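PDB 4RZL: restriction endonuclease LpnPI from Legionella pneumophila subsp. pneumophila str. Philadelphia 1, which acts as a restriction endonuclease dependent on cytosine modification and is represented here by its N-terminal, SRA-type DNA recognition domain. Local coordinates for residues D15-A20 / I41-K46; A153-P158 / A183-L188. All coordinates share one frame; numbering follows the deposited sequence.

Contact 1 (D15-A20 / I41-K46); sequences DTLANA and ISKIIK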
loop_
_atom_site.group_PDB
_atom_site.type_symbol
_atom_site.label_atom_id
_atom_site.label_comp_id
_atom_site.label_asym_id
_atom_site.label_seq_id
_atom_site.Cartn_x
_atom_site.Cartn_y
_atom_site.Cartn_z
ATOM N N ASP A 15 15.848 -3.258 -15.330
ATOM C CA ASP A 15 16.873 -2.232 -15.432
ATOM C C ASP A 15 16.290 -0.865 -15.818
ATOM O O ASP A 15 17.034 0.097 -15.968
ATOM C CB ASP A 15 17.967 -2.669 -16.418
ATOM C CG ASP A 15 17.528 -2.581 -17.864
ATOM O OD1 ASP A 15 16.343 -2.855 -18.149
ATOM O OD2 ASP A 15 18.377 -2.241 -18.719
ATOM N N THR A 16 14.964 -0.764 -15.939
ATOM C CA THR A 16 14.328 0.535 -16.198
ATOM C C THR A 16 13.566 1.093 -14.986
ATOM O O THR A 16 12.877 2.113 -15.094
ATOM C CB THR A 16 13.364 0.482 -17.411
ATOM O OG1 THR A 16 12.234 -0.349 -17.108
ATOM C CG2 THR A 16 14.087 -0.068 -18.640
ATOM N N LEU A 17 13.668 0.412 -13.846
ATOM C CA LEU A 17 12.864 0.752 -12.669
ATOM C C LEU A 17 13.258 2.070 -11.990
ATOM O O LEU A 17 12.400 2.791 -11.469
ATOM C CB LEU A 17 12.953 -0.376 -11.631
ATOM C CG LEU A 17 12.418 -1.730 -12.095
ATOM C CD1 LEU A 17 12.413 -2.736 -10.944
ATOM C CD2 LEU A 17 11.048 -1.629 -12.735
ATOM N N ALA A 18 14.550 2.387 -11.995
ATOM C CA ALA A 18 15.053 3.504 -11.203
ATOM C C ALA A 18 14.505 4.878 -11.592
ATOM O O ALA A 18 14.430 5.773 -10.741
ATOM C CB ALA A 18 16.585 3.521 -11.250
ATOM N N ASN A 19 14.117 5.069 -12.851
ATOM C CA ASN A 19 13.543 6.362 -13.239
ATOM C C ASN A 19 12.108 6.216 -13.755
ATOM O O ASN A 19 11.581 7.116 -14.407
ATOM C CB ASN A 19 14.411 7.081 -14.279
ATOM C CG ASN A 19 14.390 6.393 -15.624
ATOM O OD1 ASN A 19 14.207 5.183 -15.700
ATOM N ND2 ASN A 19 14.571 7.161 -16.691
ATOM N N ALA A 20 11.480 5.083 -13.464
ATOM C CA ALA A 20 10.112 4.829 -13.918
ATOM C C ALA A 20 9.082 5.712 -13.196
ATOM O O ALA A 20 9.280 6.124 -12.056
ATOM C CB ALA A 20 9.757 3.360 -13.708
ATOM N N ILE A 41 10.397 -3.090 -5.808
ATOM C CA ILE A 41 9.867 -1.936 -5.106
ATOM C C ILE A 41 10.959 -0.993 -4.587
ATOM O O ILE A 41 10.847 0.223 -4.743
ATOM C CB ILE A 41 8.979 -2.362 -3.920
ATOM C CG1 ILE A 41 7.686 -2.984 -4.444
ATOM C CG2 ILE A 41 8.643 -1.159 -3.048
ATOM C CD1 ILE A 41 6.793 -3.535 -3.363
ATOM N N SER A 42 12.008 -1.539 -3.969
ATOM C CA SER A 42 13.064 -0.695 -3.406
ATOM C C SER A 42 13.916 -0.043 -4.500
ATOM O O SER A 42 14.576 0.964 -4.264
ATOM C CB SER A 42 13.957 -1.493 -2.440
ATOM O OG SER A 42 14.378 -2.712 -3.023
ATOM N N LYS A 43 13.906 -0.608 -5.698
ATOM C CA LYS A 43 14.618 0.023 -6.814
ATOM C C LYS A 43 13.840 1.218 -7.371
ATOM O O LYS A 43 14.419 2.243 -7.729
ATOM C CB LYS A 43 14.882 -0.984 -7.923
ATOM C CG LYS A 43 15.911 -0.487 -8.922
ATOM C CD LYS A 43 16.369 -1.615 -9.806
ATOM C CE LYS A 43 17.559 -1.196 -10.636
ATOM N NZ LYS A 43 17.962 -2.311 -11.522
ATOM N N ILE A 44 12.520 1.076 -7.440
ATOM C CA ILE A 44 11.652 2.148 -7.910
ATOM C C ILE A 44 11.673 3.330 -6.951
ATOM O O ILE A 44 11.713 4.490 -7.366
ATOM C CB ILE A 44 10.195 1.659 -8.058
ATOM C CG1 ILE A 44 10.121 0.479 -9.020
ATOM C CG2 ILE A 44 9.278 2.794 -8.513
ATOM C CD1 ILE A 44 8.752 -0.216 -9.031
ATOM N N ILE A 45 11.611 3.027 -5.658
ATOM C CA ILE A 45 11.473 4.072 -4.650
ATOM C C ILE A 45 12.628 4.026 -3.673
ATOM O O ILE A 45 12.665 3.162 -2.799
ATOM C CB ILE A 45 10.151 3.928 -3.865
ATOM C CG1 ILE A 45 8.988 3.681 -4.826
ATOM C CG2 ILE A 45 9.901 5.150 -3.003
ATOM C CD1 ILE A 45 7.679 3.319 -4.127
ATOM N N LYS A 46 13.564 4.957 -3.817
ATOM C CA LYS A 46 14.669 5.070 -2.878
ATOM C C LYS A 46 14.136 5.527 -1.525
ATOM O O LYS A 46 13.372 6.496 -1.445
ATOM C CB LYS A 46 15.728 6.054 -3.390
ATOM C CG LYS A 46 16.435 5.604 -4.663
ATOM C CD LYS A 46 17.660 6.480 -4.947
ATOM C CE LYS A 46 18.169 6.310 -6.375
ATOM N NZ LYS A 46 18.408 4.888 -6.737
HETATM O O HOH W 1 14.970 5.109 -7.993
#
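The two segments are nearest, CA to CA, at Ala18 and Ile44, 4.9 Å apart, where the turn of 15-20 runs beside the C-terminal end of the short helix 40-44. Both elements lie beside the curved mixed sheet of this SRA-type domain, and Leu17 and Ile44 both rest on Tyr28 of strand 27-28. The backbone of Leu17 touches the helix, its O lying 3.7 Å from Ile44 CA; the same carbonyl accepts the N-H of Ala20, closing the turn. Among side chains, Leu17 CB is the common meeting point: Ile44 CG1 comes to 3.9 Å from it and Lys43 CG to 4.0 Å. In Lys43, chi1 (-165°) sets CG anti to the backbone N, and CG and CD both face Leu17 CB; the rest of the chain is extended. Its NZ ends 4.1 Å from Asp15 CA, where it hydrogen-bonds to Phe14 O and makes a cation-pi contact with the Phe14 ring. The Asp15 carboxylate turns elsewhere, to the hydroxyl of Ser13. No direct hydrogen bond joins the two segments. Instead Arg195, whose NH2 bonds both Ala20 O and Ile44 O, ties them together from outside, and a water also bridges them, with its oxygen 2.9 Å from Ala18 O and 2.9 Å from Lys43 O.

Contact 2 (A153-P158 / A183-L188); sequences AVPGYP and AIFTIL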
loop_
_atom_site.group_PDB
_atom_site.type_symbol
_atom_site.label_atom_id
_atom_site.label_comp_id
_atom_site.label_asym_id
_atom_site.label_seq_id
_atom_site.Cartn_x
_atom_site.Cartn_y
_atom_site.Cartn_z
ATOM N N ALA A 153 -3.329 5.080 -2.063
ATOM C CA ALA A 153 -4.475 4.758 -1.224
ATOM C C ALA A 153 -4.531 5.606 0.038
ATOM O O ALA A 153 -3.520 6.172 0.469
ATOM C CB ALA A 153 -4.448 3.275 -0.838
ATOM N N VAL A 154 -5.729 5.700 0.617
ATOM C CA VAL A 154 -5.913 6.373 1.891
ATOM C C VAL A 154 -6.785 5.505 2.780
ATOM O O VAL A 154 -7.626 4.753 2.274
ATOM C CB VAL A 154 -6.550 7.779 1.736
ATOM C CG1 VAL A 154 -5.633 8.669 0.875
ATOM C CG2 VAL A 154 -7.965 7.696 1.151
ATOM N N PRO A 155 -6.592 5.613 4.107
ATOM C CA PRO A 155 -7.356 4.808 5.072
ATOM C C PRO A 155 -8.842 5.112 5.042
ATOM O O PRO A 155 -9.220 6.279 4.946
ATOM C CB PRO A 155 -6.748 5.200 6.436
ATOM C CG PRO A 155 -5.362 5.769 6.091
ATOM C CD PRO A 155 -5.566 6.452 4.764
ATOM N N GLY A 156 -9.664 4.074 5.145
ATOM C CA GLY A 156 -11.100 4.242 5.227
ATOM C C GLY A 156 -11.752 4.156 3.864
ATOM O O GLY A 156 -11.077 3.996 2.837
ATOM N N TYR A 157 -13.073 4.270 3.854
ATOM C CA TYR A 157 -13.839 4.167 2.616
ATOM C C TYR A 157 -15.166 4.900 2.808
ATOM O O TYR A 157 -15.759 4.800 3.875
ATOM C CB TYR A 157 -14.072 2.689 2.232
ATOM C CG TYR A 157 -14.581 2.551 0.815
ATOM C CD1 TYR A 157 -13.698 2.501 -0.255
ATOM C CD2 TYR A 157 -15.944 2.529 0.542
ATOM C CE1 TYR A 157 -14.155 2.412 -1.555
ATOM C CE2 TYR A 157 -16.417 2.445 -0.760
ATOM C CZ TYR A 157 -15.517 2.388 -1.801
ATOM O OH TYR A 157 -15.973 2.306 -3.093
ATOM N N PRO A 158 -15.623 5.652 1.784
ATOM C CA PRO A 158 -16.898 6.375 1.941
ATOM C C PRO A 158 -18.039 5.447 2.342
ATOM O O PRO A 158 -18.233 4.406 1.711
ATOM C CB PRO A 158 -17.144 6.998 0.556
ATOM C CG PRO A 158 -16.166 6.341 -0.381
ATOM C CD PRO A 158 -15.005 5.890 0.464
ATOM N N ALA A 183 -7.869 -4.217 7.395
ATOM C CA ALA A 183 -7.917 -2.775 7.149
ATOM C C ALA A 183 -8.473 -2.480 5.769
ATOM O O ALA A 183 -8.079 -3.119 4.801
ATOM C CB ALA A 183 -6.511 -2.157 7.295
ATOM N N ILE A 184 -9.353 -1.486 5.671
ATOM C CA ILE A 184 -9.990 -1.152 4.398
ATOM C C ILE A 184 -9.540 0.243 3.921
ATOM O O ILE A 184 -9.598 1.217 4.669
ATOM C CB ILE A 184 -11.530 -1.217 4.516
ATOM C CG1 ILE A 184 -11.957 -2.604 5.015
ATOM C CG2 ILE A 184 -12.215 -0.847 3.175
ATOM C CD1 ILE A 184 -13.452 -2.888 4.918
ATOM N N PHE A 185 -9.068 0.312 2.681
ATOM C CA PHE A 185 -8.527 1.540 2.103
ATOM C C PHE A 185 -9.300 1.956 0.862
ATOM O O PHE A 185 -9.914 1.117 0.205
ATOM C CB PHE A 185 -7.053 1.361 1.716
ATOM C CG PHE A 185 -6.142 1.069 2.878
ATOM C CD1 PHE A 185 -5.955 -0.233 3.330
ATOM C CD2 PHE A 185 -5.479 2.095 3.526
ATOM C CE1 PHE A 185 -5.105 -0.498 4.405
ATOM C CE2 PHE A 185 -4.626 1.835 4.601
ATOM C CZ PHE A 185 -4.440 0.544 5.035
ATOM N N THR A 186 -9.218 3.246 0.538
ATOM C CA THR A 186 -9.754 3.805 -0.695
ATOM C C THR A 186 -8.634 4.029 -1.701
ATOM O O THR A 186 -7.613 4.629 -1.366
ATOM C CB THR A 186 -10.442 5.163 -0.459
ATOM O OG1 THR A 186 -11.497 5.005 0.489
ATOM C CG2 THR A 186 -10.977 5.744 -1.783
ATOM N N ILE A 187 -8.822 3.563 -2.929
ATOM C CA ILE A 187 -7.850 3.858 -3.971
ATOM C C ILE A 187 -8.230 5.185 -4.635
ATOM O O ILE A 187 -9.345 5.359 -5.124
ATOM C CB ILE A 187 -7.762 2.723 -5.016
ATOM C CG1 ILE A 187 -7.362 1.411 -4.328
ATOM C CG2 ILE A 187 -6.749 3.070 -6.092
ATOM C CD1 ILE A 187 -7.238 0.243 -5.253
ATOM N N LEU A 188 -7.291 6.121 -4.640
ATOM C CA LEU A 188 -7.543 7.450 -5.196
ATOM C C LEU A 188 -7.488 7.493 -6.728
ATOM O O LEU A 188 -6.756 6.734 -7.365
ATOM C CB LEU A 188 -6.537 8.446 -4.635
ATOM C CG LEU A 188 -6.552 8.652 -3.127
ATOM C CD1 LEU A 188 -5.411 9.576 -2.724
ATOM C CD2 LEU A 188 -7.898 9.221 -2.681
#
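Thr186 stands beside Val154, the two side chains pointing the same way with Val154 CG2 3.9 Å from Thr186 CB, while Tyr157 crosses the threonine at about a right angle. The hydroxyl of Thr186, anti to its own carbonyl carbon (chi1 -58°), donates to Gly156 O at 2.6 Å, approaching tilted out of the carbonyl plane. Tyr157 CD1 lies 3.4 Å from the same OG1, and Tyr157 CB meets Ile184 CG2; the ring's own hydroxyl is bonded to Lys85 O. Leu188 crosses Val154 roughly perpendicularly, CD1 reaching Val154 CG1 at 3.7 Å, and helix 212-220 packs on this pair through Phe214. Beneath these side chains strands 147-155 and 176-187 run antiparallel in the central sheet, with Val154 and Thr186 as a hydrogen-bonded pair: Val154 N bonds Thr186 O, and Thr186 N lies 2.8 Å from Val154 O. The pairing extends into the turn through Gly156 N to Ile184 O, at 2.9 Å. At Gly156, phi 93° with psi near 180° is a combination suited to glycine, since a CB would be jammed against the carbonyl O of Pro155. Phe185 brings the edge of its ring to Val154 O, with CD2 also 3.6 Å from Pro155 CA; that ring then makes an edge-to-face stack with Phe116 of helix 108-119. Ala153 CB packs against Phe185 CB at 4.1 Å.

In the fold
Contact 1 closes along the chain before contact 2 opens, and the two lie on opposite sides of the chain's centre, their centres 25 Å apart and their nearest atoms about 11 Å apart. They do not touch, but the sheet connects them. Strand 27-28, which supports Leu17 and Ile44 of contact 1, pairs antiparallel with strand 147-155, and so does strand 132-137, against which Ile41 and Ile45 pack. Contact 2 lies at the end of strand 147-155, where it pairs with strand 176-187. Contact 1 thus joins a loop and a short helix that pack on the sheet at strands 27-28 and 132-137, whereas contact 2 is part of the sheet itself, between helices 108-119 and 212-220.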